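Local coordinates for protein alpha-glucosidase ([Eubacterium] rectale, PDB 6PNR) that probably hydrolyses alpha-glycosidic bonds of sulfoquinovosides, as a retaining-type family 31 glycoside hydrolase that binds a sulfonated aza-sugar inhibitor in its active site, at residues 175-180 with 215-220; 485-490 with 571-576; 514-519 with 593-598; 623-628 with 642-647. All coordinates share one frame; numbering follows the deposited sequence.

Interaction 1 (175-180 with 215-220); sequences TNKYYL and DTYLKL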
# COMPACT_ATOMS: atom_id res chain seq x y z
N THR A 175 -23.62 15.99 10.22
CA THR A 175 -25.06 15.84 10.38
C THR A 175 -25.57 16.47 11.68
O THR A 175 -26.78 16.53 11.87
CB THR A 175 -25.45 14.36 10.29
OG1 THR A 175 -24.65 13.58 11.19
CG2 THR A 175 -25.21 13.85 8.86
N ASN A 176 -24.69 16.92 12.56
CA ASN A 176 -25.09 17.86 13.61
C ASN A 176 -25.36 19.26 13.06
O ASN A 176 -25.57 20.17 13.87
CB ASN A 176 -24.02 17.93 14.71
CG ASN A 176 -23.84 16.62 15.43
OD1 ASN A 176 -24.76 15.81 15.51
ND2 ASN A 176 -22.64 16.40 15.95
N LYS A 177 -25.31 19.42 11.74
CA LYS A 177 -25.68 20.68 11.07
C LYS A 177 -24.73 21.81 11.45
O LYS A 177 -25.14 22.91 11.84
CB LYS A 177 -27.13 21.06 11.34
CG LYS A 177 -28.11 20.23 10.52
CD LYS A 177 -29.54 20.67 10.76
CE LYS A 177 -30.51 19.57 10.38
NZ LYS A 177 -31.92 20.00 10.51
N TYR A 178 -23.43 21.53 11.33
CA TYR A 178 -22.39 22.54 11.32
C TYR A 178 -21.41 22.19 10.21
O TYR A 178 -21.35 21.05 9.74
CB TYR A 178 -21.66 22.63 12.68
CG TYR A 178 -20.78 21.42 13.04
CD1 TYR A 178 -19.49 21.29 12.53
CD2 TYR A 178 -21.23 20.43 13.91
CE1 TYR A 178 -18.70 20.21 12.84
CE2 TYR A 178 -20.44 19.34 14.23
CZ TYR A 178 -19.17 19.24 13.69
OH TYR A 178 -18.36 18.16 14.00
N TYR A 179 -20.65 23.19 9.77
CA TYR A 179 -19.45 22.95 8.98
C TYR A 179 -18.26 23.45 9.78
O TYR A 179 -18.38 24.35 10.61
CB TYR A 179 -19.49 23.62 7.59
CG TYR A 179 -19.14 25.10 7.55
CD1 TYR A 179 -17.82 25.52 7.39
CD2 TYR A 179 -20.13 26.06 7.60
CE1 TYR A 179 -17.51 26.88 7.33
CE2 TYR A 179 -19.83 27.41 7.54
CZ TYR A 179 -18.53 27.81 7.41
OH TYR A 179 -18.25 29.16 7.35
N LEU A 180 -17.11 22.83 9.53
CA LEU A 180 -15.87 23.19 10.19
C LEU A 180 -14.81 23.36 9.11
O LEU A 180 -14.67 22.49 8.24
CB LEU A 180 -15.44 22.12 11.21
CG LEU A 180 -14.16 22.32 12.04
CD1 LEU A 180 -14.23 21.48 13.30
CD2 LEU A 180 -12.91 21.98 11.27
N ASP A 215 -29.81 25.93 11.01
CA ASP A 215 -31.01 25.14 11.26
C ASP A 215 -31.28 24.12 10.16
O ASP A 215 -31.89 23.07 10.42
CB ASP A 215 -32.20 26.10 11.41
CG ASP A 215 -33.50 25.38 11.69
OD1 ASP A 215 -33.48 24.34 12.37
OD2 ASP A 215 -34.56 25.87 11.22
N THR A 216 -30.88 24.41 8.92
CA THR A 216 -31.13 23.54 7.77
C THR A 216 -29.87 23.47 6.91
O THR A 216 -29.00 24.34 6.97
CB THR A 216 -32.30 24.06 6.92
OG1 THR A 216 -31.94 25.32 6.34
CG2 THR A 216 -33.56 24.23 7.77
N TYR A 217 -29.79 22.42 6.08
CA TYR A 217 -28.65 22.32 5.18
C TYR A 217 -28.66 23.43 4.14
O TYR A 217 -27.59 23.89 3.73
CB TYR A 217 -28.61 20.94 4.50
CG TYR A 217 -28.22 19.88 5.47
CD1 TYR A 217 -26.92 19.81 5.96
CD2 TYR A 217 -29.16 18.96 5.95
CE1 TYR A 217 -26.55 18.87 6.88
CE2 TYR A 217 -28.79 18.01 6.87
CZ TYR A 217 -27.49 17.97 7.34
OH TYR A 217 -27.11 17.03 8.26
N LEU A 218 -29.84 23.87 3.71
CA LEU A 218 -29.93 25.01 2.81
C LEU A 218 -29.31 26.24 3.44
O LEU A 218 -28.54 26.96 2.79
CB LEU A 218 -31.39 25.28 2.43
CG LEU A 218 -32.05 24.25 1.52
CD1 LEU A 218 -33.56 24.47 1.48
CD2 LEU A 218 -31.47 24.31 0.13
N LYS A 219 -29.61 26.51 4.71
CA LYS A 219 -29.02 27.67 5.38
C LYS A 219 -27.55 27.46 5.67
O LYS A 219 -26.76 28.41 5.65
CB LYS A 219 -29.78 28.00 6.67
CG LYS A 219 -31.17 28.62 6.44
CD LYS A 219 -31.89 28.87 7.77
CE LYS A 219 -33.37 29.17 7.55
NZ LYS A 219 -34.12 29.19 8.85
N LEU A 220 -27.14 26.22 5.96
CA LEU A 220 -25.72 25.96 6.10
C LEU A 220 -24.96 26.31 4.82
O LEU A 220 -23.88 26.91 4.87
CB LEU A 220 -25.49 24.50 6.47
CG LEU A 220 -24.13 24.24 7.09
CD1 LEU A 220 -24.00 24.97 8.41
CD2 LEU A 220 -23.97 22.76 7.30
O HOH W 1 -29.07 16.02 9.78

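Interaction 2 (485-490 with 571-576); sequences GLTHSD and PVQRPL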
# COMPACT_ATOMS: atom_id res chain seq x y z
N GLY A 485 -21.20 25.08 -6.51
CA GLY A 485 -22.51 24.66 -6.94
C GLY A 485 -22.70 24.46 -8.42
O GLY A 485 -23.78 24.04 -8.85
N LEU A 486 -21.68 24.77 -9.24
CA LEU A 486 -21.74 24.57 -10.68
C LEU A 486 -20.65 23.58 -11.08
O LEU A 486 -19.47 23.85 -10.87
CB LEU A 486 -21.52 25.88 -11.43
CG LEU A 486 -22.38 27.07 -11.02
CD1 LEU A 486 -22.02 28.28 -11.88
CD2 LEU A 486 -23.82 26.71 -11.16
N THR A 487 -21.05 22.46 -11.66
CA THR A 487 -20.05 21.51 -12.14
C THR A 487 -20.61 20.74 -13.34
O THR A 487 -21.79 20.85 -13.68
CB THR A 487 -19.60 20.57 -11.02
OG1 THR A 487 -18.40 19.89 -11.43
CG2 THR A 487 -20.69 19.56 -10.67
N HIS A 488 -19.73 19.96 -13.96
CA HIS A 488 -20.09 19.15 -15.12
C HIS A 488 -18.98 18.12 -15.34
O HIS A 488 -18.04 18.02 -14.55
CB HIS A 488 -20.32 20.03 -16.36
CG HIS A 488 -19.08 20.56 -17.00
ND1 HIS A 488 -18.33 21.59 -16.46
CD2 HIS A 488 -18.49 20.27 -18.19
CE1 HIS A 488 -17.34 21.89 -17.28
NE2 HIS A 488 -17.41 21.10 -18.33
N SER A 489 -19.12 17.32 -16.40
CA SER A 489 -18.09 16.33 -16.70
C SER A 489 -17.90 16.21 -18.20
O SER A 489 -18.73 16.67 -18.99
CB SER A 489 -18.45 14.95 -16.11
OG SER A 489 -19.73 14.52 -16.58
N ASP A 490 -16.76 15.60 -18.59
CA ASP A 490 -16.54 15.17 -19.97
C ASP A 490 -17.57 14.11 -20.36
O ASP A 490 -17.56 13.02 -19.79
CB ASP A 490 -15.14 14.54 -20.13
CG ASP A 490 -14.00 15.46 -19.74
OD1 ASP A 490 -14.06 16.67 -20.03
OD2 ASP A 490 -13.00 14.95 -19.16
N PRO A 571 -26.43 24.43 -4.24
CA PRO A 571 -25.85 23.88 -5.47
C PRO A 571 -26.92 23.39 -6.44
O PRO A 571 -28.03 23.04 -6.04
CB PRO A 571 -24.97 22.72 -4.97
CG PRO A 571 -25.60 22.30 -3.66
CD PRO A 571 -26.17 23.58 -3.06
N VAL A 572 -26.57 23.37 -7.72
CA VAL A 572 -27.51 22.86 -8.72
C VAL A 572 -27.79 21.38 -8.48
O VAL A 572 -28.95 20.94 -8.55
CB VAL A 572 -26.97 23.11 -10.14
CG1 VAL A 572 -27.89 22.47 -11.16
CG2 VAL A 572 -26.85 24.61 -10.40
N GLN A 573 -26.76 20.59 -8.18
CA GLN A 573 -26.91 19.16 -7.90
C GLN A 573 -26.79 18.99 -6.40
O GLN A 573 -25.72 19.22 -5.83
CB GLN A 573 -25.85 18.34 -8.64
CG GLN A 573 -25.95 18.47 -10.17
CD GLN A 573 -24.89 17.67 -10.91
OE1 GLN A 573 -24.00 18.23 -11.54
NE2 GLN A 573 -25.00 16.35 -10.85
N ARG A 574 -27.89 18.58 -5.75
CA ARG A 574 -28.07 18.57 -4.31
C ARG A 574 -28.24 17.15 -3.79
O ARG A 574 -28.85 16.31 -4.45
CB ARG A 574 -29.31 19.38 -3.91
CG ARG A 574 -29.36 20.73 -4.59
CD ARG A 574 -30.64 21.49 -4.34
NE ARG A 574 -30.63 22.73 -5.14
CZ ARG A 574 -31.58 23.65 -5.11
NH1 ARG A 574 -32.64 23.50 -4.32
NH2 ARG A 574 -31.48 24.73 -5.89
N PRO A 575 -27.74 16.87 -2.59
CA PRO A 575 -27.99 15.56 -1.99
C PRO A 575 -29.43 15.45 -1.55
O PRO A 575 -30.10 16.45 -1.25
CB PRO A 575 -27.02 15.52 -0.81
CG PRO A 575 -26.84 16.94 -0.44
CD PRO A 575 -26.93 17.74 -1.71
N LEU A 576 -29.94 14.22 -1.52
CA LEU A 576 -31.35 14.05 -1.21
C LEU A 576 -31.71 14.64 0.15
O LEU A 576 -32.80 15.21 0.31
CB LEU A 576 -31.72 12.57 -1.28
CG LEU A 576 -32.31 12.05 -2.60
CD1 LEU A 576 -31.39 12.30 -3.80
CD2 LEU A 576 -32.60 10.56 -2.47
O HOH W 2 -24.01 21.33 -8.51
O HOH W 3 -23.74 21.19 -11.27

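Interaction 3 (514-519 with 593-598); sequences AMFTPF and YLFGRD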
# COMPACT_ATOMS: atom_id res chain seq x y z
N ALA A 514 -25.69 14.14 -18.39
CA ALA A 514 -25.19 15.50 -18.55
C ALA A 514 -26.30 16.48 -18.90
O ALA A 514 -26.19 17.67 -18.57
CB ALA A 514 -24.10 15.52 -19.62
N MET A 515 -27.37 16.03 -19.57
CA MET A 515 -28.44 16.97 -19.88
C MET A 515 -29.18 17.43 -18.64
O MET A 515 -29.90 18.42 -18.72
CB MET A 515 -29.42 16.37 -20.89
CG MET A 515 -30.18 15.15 -20.42
SD MET A 515 -31.17 14.47 -21.78
CE MET A 515 -32.10 13.17 -20.94
N PHE A 516 -29.00 16.77 -17.49
CA PHE A 516 -29.50 17.26 -16.21
C PHE A 516 -28.38 17.86 -15.37
O PHE A 516 -28.29 17.61 -14.17
CB PHE A 516 -30.20 16.14 -15.44
CG PHE A 516 -31.39 15.56 -16.15
CD1 PHE A 516 -32.62 16.22 -16.14
CD2 PHE A 516 -31.29 14.35 -16.82
CE1 PHE A 516 -33.72 15.69 -16.79
CE2 PHE A 516 -32.39 13.81 -17.48
CZ PHE A 516 -33.61 14.48 -17.46
N THR A 517 -27.48 18.63 -16.00
CA THR A 517 -26.43 19.39 -15.33
C THR A 517 -26.39 20.76 -16.00
O THR A 517 -27.03 20.95 -17.04
CB THR A 517 -25.07 18.68 -15.43
OG1 THR A 517 -24.57 18.77 -16.78
CG2 THR A 517 -25.16 17.20 -15.01
N PRO A 518 -25.66 21.75 -15.45
CA PRO A 518 -25.68 23.09 -16.05
C PRO A 518 -25.04 23.22 -17.43
O PRO A 518 -25.32 24.22 -18.11
CB PRO A 518 -24.91 23.95 -15.03
CG PRO A 518 -25.00 23.20 -13.75
CD PRO A 518 -24.98 21.75 -14.14
N PHE A 519 -24.21 22.27 -17.89
CA PHE A 519 -23.26 22.56 -18.97
C PHE A 519 -22.89 21.25 -19.66
O PHE A 519 -22.24 20.39 -19.04
CB PHE A 519 -22.03 23.24 -18.35
CG PHE A 519 -21.06 23.85 -19.33
CD1 PHE A 519 -21.27 25.12 -19.86
CD2 PHE A 519 -19.85 23.20 -19.62
CE1 PHE A 519 -20.33 25.71 -20.71
CE2 PHE A 519 -18.92 23.78 -20.48
CZ PHE A 519 -19.16 25.04 -21.02
N TYR A 593 -29.20 12.39 -7.20
CA TYR A 593 -29.16 13.79 -6.76
C TYR A 593 -30.46 14.49 -7.11
O TYR A 593 -31.17 14.10 -8.04
CB TYR A 593 -27.97 14.55 -7.40
CG TYR A 593 -27.97 14.64 -8.92
CD1 TYR A 593 -27.35 13.66 -9.70
CD2 TYR A 593 -28.54 15.73 -9.57
CE1 TYR A 593 -27.33 13.76 -11.10
CE2 TYR A 593 -28.53 15.83 -10.96
CZ TYR A 593 -27.92 14.85 -11.72
OH TYR A 593 -27.92 14.96 -13.10
N LEU A 594 -30.79 15.52 -6.32
CA LEU A 594 -31.88 16.43 -6.67
C LEU A 594 -31.32 17.48 -7.62
O LEU A 594 -30.33 18.15 -7.29
CB LEU A 594 -32.49 17.07 -5.42
CG LEU A 594 -32.98 16.09 -4.35
CD1 LEU A 594 -33.48 16.78 -3.07
CD2 LEU A 594 -34.05 15.18 -4.93
N PHE A 595 -31.92 17.60 -8.80
CA PHE A 595 -31.57 18.61 -9.79
C PHE A 595 -32.45 19.81 -9.47
O PHE A 595 -33.57 19.93 -9.96
CB PHE A 595 -31.79 18.07 -11.20
CG PHE A 595 -31.44 19.04 -12.31
CD1 PHE A 595 -30.22 19.69 -12.33
CD2 PHE A 595 -32.32 19.23 -13.36
CE1 PHE A 595 -29.89 20.55 -13.38
CE2 PHE A 595 -32.00 20.08 -14.41
CZ PHE A 595 -30.78 20.74 -14.42
N GLY A 596 -31.95 20.68 -8.60
CA GLY A 596 -32.82 21.66 -7.95
C GLY A 596 -33.77 20.99 -6.97
O GLY A 596 -33.62 19.82 -6.62
N ARG A 597 -34.78 21.74 -6.53
CA ARG A 597 -35.75 21.17 -5.61
C ARG A 597 -36.78 20.31 -6.32
O ARG A 597 -37.44 19.48 -5.67
CB ARG A 597 -36.47 22.27 -4.81
CG ARG A 597 -37.23 21.73 -3.59
CD ARG A 597 -37.58 22.82 -2.58
NE ARG A 597 -38.55 23.77 -3.13
CZ ARG A 597 -39.86 23.59 -3.08
NH1 ARG A 597 -40.37 22.50 -2.52
NH2 ARG A 597 -40.68 24.50 -3.60
N ASP A 598 -36.95 20.46 -7.62
CA ASP A 598 -38.12 19.90 -8.26
C ASP A 598 -37.85 18.62 -9.04
O ASP A 598 -38.80 18.07 -9.63
CB ASP A 598 -38.74 20.94 -9.20
CG ASP A 598 -39.40 22.09 -8.43
OD1 ASP A 598 -39.24 22.16 -7.20
OD2 ASP A 598 -40.07 22.92 -9.07

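Interaction 4 (623-628 with 642-647); sequences HLWTGE and GYTPAF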
# COMPACT_ATOMS: atom_id res chain seq x y z
N HIS A 623 -42.65 10.31 -12.89
CA HIS A 623 -41.59 9.85 -13.77
C HIS A 623 -41.63 10.62 -15.08
O HIS A 623 -42.67 10.71 -15.73
CB HIS A 623 -41.73 8.35 -14.03
CG HIS A 623 -40.63 7.77 -14.86
ND1 HIS A 623 -40.84 7.23 -16.11
CD2 HIS A 623 -39.30 7.65 -14.62
CE1 HIS A 623 -39.70 6.79 -16.60
NE2 HIS A 623 -38.74 7.04 -15.72
N LEU A 624 -40.48 11.18 -15.48
CA LEU A 624 -40.47 12.19 -16.54
C LEU A 624 -40.95 11.63 -17.87
O LEU A 624 -41.70 12.30 -18.60
CB LEU A 624 -39.07 12.79 -16.69
CG LEU A 624 -38.87 13.75 -17.86
CD1 LEU A 624 -39.75 15.00 -17.71
CD2 LEU A 624 -37.40 14.15 -17.99
N TRP A 625 -40.52 10.43 -18.23
CA TRP A 625 -40.78 9.91 -19.57
C TRP A 625 -42.15 9.26 -19.70
O TRP A 625 -42.70 9.22 -20.81
CB TRP A 625 -39.67 8.92 -19.98
CG TRP A 625 -38.27 9.45 -19.72
CD1 TRP A 625 -37.38 8.98 -18.80
CD2 TRP A 625 -37.63 10.56 -20.36
NE1 TRP A 625 -36.22 9.72 -18.84
CE2 TRP A 625 -36.35 10.70 -19.79
CE3 TRP A 625 -38.02 11.46 -21.37
CZ2 TRP A 625 -35.45 11.70 -20.20
CZ3 TRP A 625 -37.13 12.45 -21.77
CH2 TRP A 625 -35.86 12.56 -21.18
N THR A 626 -42.71 8.73 -18.61
CA THR A 626 -43.99 8.03 -18.68
C THR A 626 -45.15 8.78 -18.06
O THR A 626 -46.30 8.52 -18.44
CB THR A 626 -43.89 6.65 -18.01
OG1 THR A 626 -43.48 6.81 -16.64
CG2 THR A 626 -42.89 5.77 -18.75
N GLY A 627 -44.91 9.71 -17.14
CA GLY A 627 -45.98 10.36 -16.42
C GLY A 627 -46.50 9.58 -15.23
O GLY A 627 -47.38 10.10 -14.52
N GLU A 628 -46.00 8.38 -14.99
CA GLU A 628 -46.46 7.58 -13.86
C GLU A 628 -46.10 8.25 -12.54
O GLU A 628 -45.01 8.82 -12.39
CB GLU A 628 -45.86 6.18 -13.92
CG GLU A 628 -46.44 5.24 -12.88
CD GLU A 628 -46.06 3.79 -13.14
OE1 GLU A 628 -45.24 3.55 -14.06
OE2 GLU A 628 -46.59 2.90 -12.43
N GLY A 642 -31.32 6.49 -23.41
CA GLY A 642 -32.01 7.74 -23.71
C GLY A 642 -33.10 8.11 -22.72
O GLY A 642 -33.66 9.21 -22.83
N TYR A 643 -33.40 7.26 -21.75
CA TYR A 643 -34.50 7.49 -20.83
C TYR A 643 -33.97 7.50 -19.40
O TYR A 643 -34.21 6.58 -18.62
CB TYR A 643 -35.59 6.44 -21.05
CG TYR A 643 -36.18 6.57 -22.44
CD1 TYR A 643 -37.25 7.42 -22.69
CD2 TYR A 643 -35.62 5.90 -23.52
CE1 TYR A 643 -37.77 7.57 -23.97
CE2 TYR A 643 -36.14 6.04 -24.80
CZ TYR A 643 -37.21 6.88 -25.02
OH TYR A 643 -37.72 7.02 -26.29
N THR A 644 -33.23 8.56 -19.08
CA THR A 644 -32.65 8.72 -17.75
C THR A 644 -33.70 8.49 -16.67
O THR A 644 -34.83 8.98 -16.80
CB THR A 644 -32.08 10.14 -17.60
OG1 THR A 644 -31.41 10.52 -18.80
CG2 THR A 644 -31.11 10.22 -16.42
N PRO A 645 -33.38 7.76 -15.60
CA PRO A 645 -34.31 7.69 -14.46
C PRO A 645 -34.46 9.06 -13.82
O PRO A 645 -33.66 9.44 -12.96
CB PRO A 645 -33.64 6.67 -13.53
CG PRO A 645 -32.84 5.81 -14.46
CD PRO A 645 -32.27 6.81 -15.44
N ALA A 646 -35.47 9.81 -14.24
CA ALA A 646 -35.65 11.19 -13.81
C ALA A 646 -37.10 11.41 -13.41
O ALA A 646 -38.02 10.93 -14.08
CB ALA A 646 -35.27 12.17 -14.92
N PHE A 647 -37.30 12.13 -12.31
CA PHE A 647 -38.61 12.35 -11.72
C PHE A 647 -38.71 13.82 -11.34
O PHE A 647 -37.71 14.45 -10.99
CB PHE A 647 -38.82 11.46 -10.48
CG PHE A 647 -38.53 10.00 -10.73
CD1 PHE A 647 -37.21 9.55 -10.80
CD2 PHE A 647 -39.56 9.09 -10.90
CE1 PHE A 647 -36.93 8.22 -11.05
CE2 PHE A 647 -39.28 7.76 -11.14
CZ PHE A 647 -37.96 7.32 -11.22
O HOH W 4 -36.21 6.02 -16.68

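Interaction 1 (175-180 with 215-220)
Lys177 carries CG anti to its own carbonyl carbon (chi1 -76°) and runs extended beyond it, while Tyr217 sets CG in the same way (chi1 -72°); the two side chains then cross at about a right angle. The contact joins the start of strand 178-182, an inner strand of an antiparallel sheet in the N-terminal part of the chain, to the N-capped start of helix 217-228. Lys177 CG lies over one face of the Tyr217 ring, 4.0 Å from Tyr217 CZ, and the side chain runs on to Asp215, whose O accepts from Lys177 NZ at 3.1 Å. The ammonium also forms a salt bridge with Glu581, which in turn accepts from Tyr217 N. An alanine in place of Lys177 would probably leave Glu581 without this charge partner and uncover the ring face of Tyr217. The helix is capped by Thr216, whose OG1 accepts from Lys219 N at 3.1 Å. One turn on, Leu220 CD1 meets the edge of the Tyr179 ring, 4.1 Å from Tyr179 CD2, and Leu220 CD2 lies by Tyr178 C. At the other end of the contact, Tyr217 OH touches Thr175 CA at 3.2 Å, and one water joins Tyr217 OH, 2.7 Å from it, to Thr175 O.

Interaction 2 (485-490 with 571-576)
Pro571 packs its CB against Gly485 CA at 3.7 Å, and the alpha carbons of the two segments are nearest at this pair. A beta carbon built on Gly485 would lie only 3.1 Å from Pro571 CA, so the close approach relies on the missing side chain. Val572 follows: its N donates to Gly485 O over 3.1 Å, nearly straight at 168°, in the carbonyl plane and on a lone pair. With CG2 anti to its carbonyl carbon, Val572 turns that methyl to Leu486 CD2, 3.8 Å away; Leu561 of helix 538-568 and Phe595 also pack on Val572. At Gln573 direct bonding gives way to water. One water donates to Gly485 O and accepts from Gln573 N, while a second accepts from Thr487 N and donates to Gln573 OE1. The extended Gln573 side chain crosses that of Thr487 at about a right angle, bringing OE1 to 3.7 Å from Thr487 CG2. Arg574 then turns back on its own segment, its NE donating to Pro571 O at 2.8 Å, nearly along the C=O axis; Glu564 takes NH2, in a salt bridge, and His579 takes NH1. The contact joins the catalytic TIM-barrel region, in the loop after helix 469-481, to the first strand of the C-terminal sheet. Its chemistry implies a seam of buried residues bridged by water: Gly485 O is gripped by two donors, Val572 N and a water, and waters link Gln573 N and OE1 across.

Interaction 3 (514-519 with 593-598)
Phe516 and Phe595 cross at about a right angle, with Phe595 CD2 near the plane of the Phe516 ring at its edge, 4.1 Å from Phe516 CD1. The contact sets the type I turn Ala514-Thr517, which ends helix 504-514 in the TIM-barrel region, against strand 593-595 of the C-terminal antiparallel sheet. Phe595 has CG anti to its backbone N (chi1 -180°), which carries the ring up to the turn, with Phe516 O 3.3 Å above one face of the Phe595 ring, offset toward the rim. The same oxygen takes the hydroxyl of Tyr593, whose OH donates to Phe516 O over 2.9 Å from well above the carbonyl plane. Tyr593 meets the oxygen near its ring plane, at the edge, whereas Phe595 offers its face. Phe516 is packed further by Leu554 of helix 538-568 and Ile601 of the neighbouring strand, and Phe595 by Thr558. An alanine at Phe595 would probably open a gap beside the Phe516 carbonyl and leave the Phe516 ring edge without this aromatic neighbour. Thr517 adds a methyl near the phenol, its CG2 4.0 Å from Tyr593 OH, while its OG1 donates to Ala514 O at 2.7 Å, in the carbonyl plane and on a lone pair.

Interaction 4 (623-628 with 642-647)
Trp625 NE1 donates to Thr644 O over a short 2.6 Å, with the acceptor near the indole plane. The same indole turns a face to Tyr643: the Tyr643 CA lies over the five-membered ring, and the Tyr643 ring comes in edge-to-face, planes at 83°, with CD1 3.7 Å from Trp625 CG. Next to it, Leu624 N donates to Ala646 O at 2.8 Å, and Leu624 CD2 rests on Ala646 CB. His623 and Phe647 form an antiparallel non-hydrogen-bonded pair, both side chains on one sheet face. With CG anti to its backbone N (chi1 -176°), His623 lays CD2 over the face of Phe647, 3.5 Å from CE2. Both imidazole nitrogens have partners: ND1 shares a 2.7 Å bond with Thr626 OG1, and a water bridges His623 NE2, 2.9 Å away, and Tyr643 O. Thr644 OG1 bonds to Glu512 O. Arg546 makes cation-pi contacts with Trp625 and Tyr643 and bonds to Gly642 O. The contact thus joins the turn between strands 621-623 and 629-630 to the start of strand 646-649 in the C-terminal sheet, with helix 655-665 packing on Leu624 and Trp625, and strands 611-616 and 633-638 on Phe647.

Interactions 2, 3 and 4 are buried; interaction 1 is only partly so. Interactions 2 and 3 touch: strands 573-574 and 593-595 are neighbours in the C-terminal sheet, with Arg574 O and Val572 O probably taking Leu594 N and Gly596 N, and each strand receives a different barrel-region loop. Interaction 4 reaches the same sheet farther out, its centre about 28 Å from the centre of the chain; Met515 and Phe516 pack on Thr644, tying it to interaction 3. Interaction 1 touches none of the others, lying where an N-terminal sheet meets helix 217-228, and is the one contact with a charged lysine bond. Chemistry follows place: waters and backbone in interaction 2, aromatic packing round a carbonyl in 3, and an indole donor with aromatic rings in 4.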